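Local coordinates for mosquitocidal toxin (Bacillus sphaericus, PDB 2CB4), which probably transfers ADP-ribose from NAD to target proteins, as the catalytic domain of a mosquito-killing bacterial toxin, at residues V204-N209 / S225-V230; I150-E155 / T195-N200. The protein carries 1 engineered substitution. All coordinates share one frame; numbering follows the deposited sequence.

Contact 1 of 2, residues V204-N209 / S225-V230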
loop_
_atom_site.group_PDB
_atom_site.type_symbol
_atom_site.label_atom_id
_atom_site.label_comp_id
_atom_site.label_asym_id
_atom_site.label_seq_id
_atom_site.Cartn_x
_atom_site.Cartn_y
_atom_site.Cartn_z
ATOM N N VAL A 204 -42.041 16.394 10.419
ATOM C CA VAL A 204 -42.672 15.198 9.874
ATOM C C VAL A 204 -42.568 14.049 10.882
ATOM O O VAL A 204 -43.291 13.065 10.786
ATOM C CB VAL A 204 -42.075 14.805 8.477
ATOM C CG1 VAL A 204 -42.250 15.947 7.467
ATOM C CG2 VAL A 204 -40.626 14.419 8.606
ATOM N N ARG A 205 -41.711 14.210 11.891
ATOM C CA ARG A 205 -41.558 13.174 12.890
ATOM C C ARG A 205 -40.829 13.662 14.114
ATOM O O ARG A 205 -39.941 14.510 14.021
ATOM C CB ARG A 205 -40.782 12.013 12.284
ATOM C CG ARG A 205 -40.535 10.858 13.207
ATOM C CD ARG A 205 -40.248 9.632 12.365
ATOM N NE ARG A 205 -41.475 9.023 11.866
ATOM C CZ ARG A 205 -41.618 8.479 10.654
ATOM N NH1 ARG A 205 -40.607 8.481 9.796
ATOM N NH2 ARG A 205 -42.785 7.954 10.295
ATOM N N ILE A 206 -41.193 13.082 15.257
ATOM C CA ILE A 206 -40.558 13.375 16.535
ATOM C C ILE A 206 -39.952 12.062 17.007
ATOM O O ILE A 206 -40.647 11.061 17.100
ATOM C CB ILE A 206 -41.566 13.887 17.594
ATOM C CG1 ILE A 206 -42.178 15.209 17.117
ATOM C CG2 ILE A 206 -40.858 14.087 18.964
ATOM C CD1 ILE A 206 -43.449 15.593 17.837
ATOM N N TRP A 207 -38.645 12.075 17.242
ATOM C CA TRP A 207 -37.898 10.907 17.681
ATOM C C TRP A 207 -37.560 11.043 19.156
ATOM O O TRP A 207 -37.063 12.083 19.589
ATOM C CB TRP A 207 -36.566 10.836 16.934
ATOM C CG TRP A 207 -36.701 10.507 15.480
ATOM C CD1 TRP A 207 -36.800 11.397 14.415
ATOM C CD2 TRP A 207 -36.686 9.200 14.912
ATOM N NE1 TRP A 207 -36.888 10.698 13.239
ATOM C CE2 TRP A 207 -36.825 9.351 13.510
ATOM C CE3 TRP A 207 -36.617 7.905 15.458
ATOM C CZ2 TRP A 207 -36.869 8.252 12.646
ATOM C CZ3 TRP A 207 -36.667 6.819 14.591
ATOM C CH2 TRP A 207 -36.769 7.004 13.190
ATOM N N ILE A 208 -37.809 9.973 19.908
ATOM C CA ILE A 208 -37.497 9.920 21.326
ATOM C C ILE A 208 -36.322 8.961 21.504
ATOM O O ILE A 208 -36.321 7.883 20.925
ATOM C CB ILE A 208 -38.682 9.373 22.147
ATOM C CG1 ILE A 208 -39.987 10.140 21.824
ATOM C CG2 ILE A 208 -38.373 9.431 23.632
ATOM C CD1 ILE A 208 -39.916 11.569 22.178
ATOM N N ASN A 209 -35.323 9.362 22.290
ATOM C CA ASN A 209 -34.164 8.506 22.582
ATOM C C ASN A 209 -34.511 7.783 23.901
ATOM O O ASN A 209 -34.469 8.392 24.959
ATOM C CB ASN A 209 -32.912 9.356 22.802
ATOM C CG ASN A 209 -31.687 8.519 23.088
ATOM O OD1 ASN A 209 -31.734 7.295 23.056
ATOM N ND2 ASN A 209 -30.573 9.178 23.337
ATOM N N SER A 225 -49.602 18.442 17.656
ATOM C CA SER A 225 -50.418 17.258 17.862
ATOM C C SER A 225 -50.539 16.423 16.600
ATOM O O SER A 225 -50.541 16.942 15.455
ATOM C CB SER A 225 -51.809 17.613 18.423
ATOM O OG SER A 225 -52.366 18.723 17.744
ATOM N N ASN A 226 -50.648 15.124 16.819
ATOM C CA ASN A 226 -50.809 14.215 15.715
ATOM C C ASN A 226 -49.619 14.133 14.771
ATOM O O ASN A 226 -49.770 13.883 13.576
ATOM C CB ASN A 226 -52.093 14.504 14.935
ATOM C CG ASN A 226 -52.645 13.260 14.266
ATOM O OD1 ASN A 226 -52.594 12.154 14.843
ATOM N ND2 ASN A 226 -53.123 13.413 13.023
ATOM N N ILE A 227 -48.433 14.311 15.316
ATOM C CA ILE A 227 -47.256 14.155 14.513
ATOM C C ILE A 227 -46.672 12.780 14.883
ATOM O O ILE A 227 -46.661 12.396 16.054
ATOM C CB ILE A 227 -46.284 15.366 14.682
ATOM C CG1 ILE A 227 -46.646 16.421 13.631
ATOM C CG2 ILE A 227 -44.832 14.956 14.457
ATOM C CD1 ILE A 227 -46.350 17.712 14.068
ATOM N N SER A 228 -46.252 12.011 13.876
ATOM C CA SER A 228 -45.641 10.684 14.121
ATOM C C SER A 228 -44.543 10.828 15.215
ATOM O O SER A 228 -43.612 11.623 15.080
ATOM C CB SER A 228 -44.979 10.185 12.812
ATOM O OG SER A 228 -44.312 8.925 12.951
ATOM N N LYS A 229 -44.674 10.071 16.296
ATOM C CA LYS A 229 -43.705 10.070 17.386
ATOM C C LYS A 229 -43.108 8.660 17.445
ATOM O O LYS A 229 -43.829 7.682 17.600
ATOM C CB LYS A 229 -44.364 10.424 18.708
ATOM C CG LYS A 229 -43.406 10.413 19.881
ATOM C CD LYS A 229 -44.034 11.076 21.107
ATOM C CE LYS A 229 -44.163 12.588 20.946
ATOM N NZ LYS A 229 -44.593 13.299 22.212
ATOM N N VAL A 230 -41.791 8.553 17.286
ATOM C CA VAL A 230 -41.124 7.264 17.268
ATOM C C VAL A 230 -40.049 7.099 18.343
ATOM O O VAL A 230 -39.256 8.005 18.580
ATOM C CB VAL A 230 -40.507 7.017 15.844
ATOM C CG1 VAL A 230 -39.774 5.701 15.763
ATOM C CG2 VAL A 230 -41.585 7.062 14.792
#
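Ile206 and Trp207 pair in parallel with Lys229 and Val230 through alternating backbone bonds. Ile206 N gives its hydrogen to Ser228 O at 2.8 Å, Val230 N returns one to Ile206 O, and Ile208 N binds Val230 O. The touching runs, Val204 to Ile208 and Ile227 to Val230, diverge by 41°. On one face of the sheet, Val230 and the Trp207 indole lie side by side, pointing the same way. Val230 CB lies over one face of the indole, toward its rim, and Val230 CG1 meets Trp207 CZ3 at 3.5 Å. Arg205 CD covers the same face, 3.3 Å above the plane. The Arg205 chain leaves with CG anti to the backbone N (chi1 180°), and a bend at chi3 (-81°) places NE. Ser228 OG lies at the edge of the guanidinium, near its plane, gripped by two nitrogens, NE at 3.0 Å and NH2 at 3.2 Å, which restrains the rotation of that group. Val230 CG2 packs obliquely against the guanidinium, 3.5 Å from Arg205 NE. On the opposite face, Ile206 CD1 reaches Ile227 CG2 at 3.7 Å, the side chains crossing at about a right angle. The pairing adds short strand 229-231 alongside strand 202-208. On the latter's other side, strand 192-199 runs antiparallel, with Val204 and Arg205 forming a classic beta bulge against Glu197, while helix 86-92 packs on Trp207 through Pro86 and Phe90.

Contact 2 of 2, residues I150-E155 / T195-N200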
loop_
_atom_site.group_PDB
_atom_site.type_symbol
_atom_site.label_atom_id
_atom_site.label_comp_id
_atom_site.label_asym_id
_atom_site.label_seq_id
_atom_site.Cartn_x
_atom_site.Cartn_y
_atom_site.Cartn_z
ATOM N N ILE A 150 -33.823 18.168 4.425
ATOM C CA ILE A 150 -33.970 17.508 5.714
ATOM C C ILE A 150 -32.958 17.971 6.760
ATOM O O ILE A 150 -31.743 17.881 6.563
ATOM C CB ILE A 150 -33.785 15.967 5.543
ATOM C CG1 ILE A 150 -34.727 15.454 4.448
ATOM C CG2 ILE A 150 -33.985 15.227 6.889
ATOM C CD1 ILE A 150 -34.512 13.984 4.085
ATOM N N ILE A 151 -33.478 18.438 7.891
ATOM C CA ILE A 151 -32.630 18.880 8.983
ATOM C C ILE A 151 -33.261 18.416 10.296
ATOM O O ILE A 151 -34.494 18.237 10.402
ATOM C CB ILE A 151 -32.373 20.424 8.939
ATOM C CG1 ILE A 151 -31.202 20.793 9.866
ATOM C CG2 ILE A 151 -33.653 21.214 9.273
ATOM C CD1 ILE A 151 -30.670 22.172 9.660
ATOM N N TYR A 152 -32.412 18.196 11.288
ATOM C CA TYR A 152 -32.859 17.748 12.607
ATOM C C TYR A 152 -32.549 18.809 13.665
ATOM O O TYR A 152 -31.536 19.497 13.595
ATOM C CB TYR A 152 -32.131 16.436 12.976
ATOM C CG TYR A 152 -32.462 15.296 12.021
ATOM C CD1 TYR A 152 -33.540 14.430 12.281
ATOM C CD2 TYR A 152 -31.745 15.127 10.821
ATOM C CE1 TYR A 152 -33.880 13.436 11.390
ATOM C CE2 TYR A 152 -32.103 14.127 9.908
ATOM C CZ TYR A 152 -33.171 13.289 10.203
ATOM O OH TYR A 152 -33.531 12.261 9.342
ATOM N N ARG A 153 -33.429 18.924 14.653
ATOM C CA ARG A 153 -33.208 19.825 15.773
ATOM C C ARG A 153 -33.194 18.932 17.011
ATOM O O ARG A 153 -34.239 18.490 17.482
ATOM C CB ARG A 153 -34.326 20.865 15.886
ATOM C CG ARG A 153 -33.913 22.097 16.760
ATOM C CD ARG A 153 -35.157 22.937 17.027
ATOM N NE ARG A 153 -35.859 22.373 18.149
ATOM C CZ ARG A 153 -36.714 23.029 18.906
ATOM N NH1 ARG A 153 -37.006 24.285 18.641
ATOM N NH2 ARG A 153 -37.277 22.410 19.927
ATOM N N TYR A 154 -32.000 18.631 17.497
ATOM C CA TYR A 154 -31.827 17.776 18.657
ATOM C C TYR A 154 -31.996 18.547 19.953
ATOM O O TYR A 154 -31.544 19.704 20.057
ATOM C CB TYR A 154 -30.438 17.084 18.622
ATOM C CG TYR A 154 -30.322 16.054 17.508
ATOM C CD1 TYR A 154 -30.663 14.721 17.737
ATOM C CD2 TYR A 154 -29.898 16.422 16.202
ATOM C CE1 TYR A 154 -30.585 13.767 16.728
ATOM C CE2 TYR A 154 -29.813 15.454 15.170
ATOM C CZ TYR A 154 -30.171 14.141 15.459
ATOM O OH TYR A 154 -30.123 13.195 14.497
ATOM N N GLU A 155 -32.622 17.873 20.932
ATOM C CA GLU A 155 -32.879 18.389 22.279
ATOM C C GLU A 155 -31.915 17.710 23.245
ATOM O O GLU A 155 -31.864 16.485 23.354
ATOM C CB GLU A 155 -34.326 18.115 22.698
ATOM C CG GLU A 155 -34.662 18.567 24.111
ATOM C CD GLU A 155 -35.964 17.975 24.589
ATOM O OE1 GLU A 155 -36.196 16.764 24.375
ATOM O OE2 GLU A 155 -36.795 18.732 25.125
ATOM N N THR A 195 -35.407 14.447 19.072
ATOM C CA THR A 195 -35.099 15.290 17.928
ATOM C C THR A 195 -36.337 15.464 17.064
ATOM O O THR A 195 -37.199 14.591 17.010
ATOM C CB THR A 195 -33.870 14.799 17.085
ATOM O OG1 THR A 195 -33.452 15.862 16.214
ATOM C CG2 THR A 195 -34.214 13.571 16.236
ATOM N N TYR A 196 -36.430 16.609 16.410
ATOM C CA TYR A 196 -37.503 16.875 15.471
ATOM C C TYR A 196 -36.879 16.644 14.104
ATOM O O TYR A 196 -35.809 17.180 13.815
ATOM C CB TYR A 196 -37.884 18.349 15.458
ATOM C CG TYR A 196 -38.696 18.793 16.616
ATOM C CD1 TYR A 196 -39.350 17.879 17.425
ATOM C CD2 TYR A 196 -38.813 20.136 16.911
ATOM C CE1 TYR A 196 -40.096 18.294 18.517
ATOM C CE2 TYR A 196 -39.579 20.567 17.976
ATOM C CZ TYR A 196 -40.217 19.642 18.779
ATOM O OH TYR A 196 -40.953 20.085 19.848
ATOM N N GLU A 197 -37.571 15.903 13.248
ATOM C CA GLU A 197 -37.116 15.706 11.880
ATOM C C GLU A 197 -37.948 16.652 11.008
ATOM O O GLU A 197 -39.167 16.527 10.924
ATOM C CB GLU A 197 -37.349 14.267 11.431
ATOM C CG GLU A 197 -37.007 14.037 9.988
ATOM C CD GLU A 197 -37.039 12.573 9.606
ATOM O OE1 GLU A 197 -37.155 11.703 10.494
ATOM O OE2 GLU A 197 -36.947 12.293 8.404
ATOM N N TYR A 198 -37.283 17.603 10.352
ATOM C CA TYR A 198 -37.977 18.562 9.459
ATOM C C TYR A 198 -37.668 18.231 8.015
ATOM O O TYR A 198 -36.520 17.914 7.688
ATOM C CB TYR A 198 -37.431 19.985 9.664
ATOM C CG TYR A 198 -37.757 20.628 10.992
ATOM C CD1 TYR A 198 -38.929 21.352 11.155
ATOM C CD2 TYR A 198 -36.865 20.565 12.072
ATOM C CE1 TYR A 198 -39.245 21.968 12.380
ATOM C CE2 TYR A 198 -37.162 21.203 13.296
ATOM C CZ TYR A 198 -38.349 21.909 13.434
ATOM O OH TYR A 198 -38.672 22.549 14.627
ATOM N N HIS A 199 -38.671 18.371 7.149
ATOM C CA HIS A 199 -38.510 18.206 5.686
ATOM C C HIS A 199 -39.081 19.504 5.147
ATOM O O HIS A 199 -40.242 19.835 5.423
ATOM C CB HIS A 199 -39.341 17.033 5.131
ATOM C CG HIS A 199 -38.844 15.684 5.556
ATOM N ND1 HIS A 199 -39.329 14.507 5.023
ATOM C CD2 HIS A 199 -37.925 15.325 6.484
ATOM C CE1 HIS A 199 -38.727 13.483 5.605
ATOM N NE2 HIS A 199 -37.862 13.950 6.484
ATOM N N ASN A 200 -38.258 20.277 4.449
ATOM C CA ASN A 200 -38.681 21.573 3.905
ATOM C C ASN A 200 -39.215 22.542 4.955
ATOM O O ASN A 200 -40.133 23.331 4.658
ATOM C CB ASN A 200 -39.736 21.434 2.803
ATOM C CG ASN A 200 -39.424 20.338 1.841
ATOM O OD1 ASN A 200 -40.330 19.724 1.277
ATOM N ND2 ASN A 200 -38.147 20.044 1.671
HETATM O O HOH W 1 -39.773 22.236 21.018
HETATM O O HOH W 2 -37.544 25.296 15.710
#
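Arg153 and Tyr196 form a hydrogen-bonded pair of two antiparallel strands, their side chains lying side by side on one face of the sheet. From CB, which meets Tyr198 CE2 at the edge of that ring at 3.9 Å, the Arg153 chain runs out with CG anti to the backbone N (chi1 -162°) and bends at chi3. NE then comes beside Tyr196 CD2, and CZ beside Tyr196 CE2. At the tip, NH2 is 3.5 Å from Tyr196 CE2, which sits over one face of the guanidinium; the two planes are only 20° apart. Beyond these flat groups, one water joins Arg153 NH2, weakly, to Tyr196 OH, which also bonds Ser222 O, and another links NH1, also weakly, to Tyr198 OH. On the other face, Thr195 OG1 stands over the centre of the Tyr154 ring, and Thr195 CB makes a CH-pi contact, 3.7 Å from the ring centroid. The same OG1 makes a weak hydrogen bond to Arg153 O at 3.0 Å. Farther along, Tyr152 CE1 packs on Glu197 CG at 3.5 Å, and Ile150 CG1 lies over the His199 face. His199 NE2 binds Glu197 OE2 at 2.7 Å on the anti side, tilted 25° out of the carboxylate plane. With Asn241 ND2 also on OE2 and Trp207 NE1 on OE1, this buried carboxylate receives three N-H donors, which would probably favour its negative charge.

Overall arrangement
Contacts 1 and 2 are neighbouring strand pairs of one mixed sheet, their centres about 10 Å apart. Strand 192-199 turns directly into strand 202-208, and the two pair antiparallel; Arg205 O to Glu197 N and Trp207 N to Thr195 O, each 2.9 Å, are probable hydrogen bonds. The strand order is therefore 150-156, 192-199, 202-208, 229-231. Side chains also join the contacts, with Val204 CG2 3.5 Å from His199 NE2 and Ile206 CG1 3.9 Å from Tyr196 CD1. The sheet belongs to a domain of the Scabin-like, ADP-ribosyl family. Neither contact contains the engineered residue, and their relation to the NAD site is not established by this geometry.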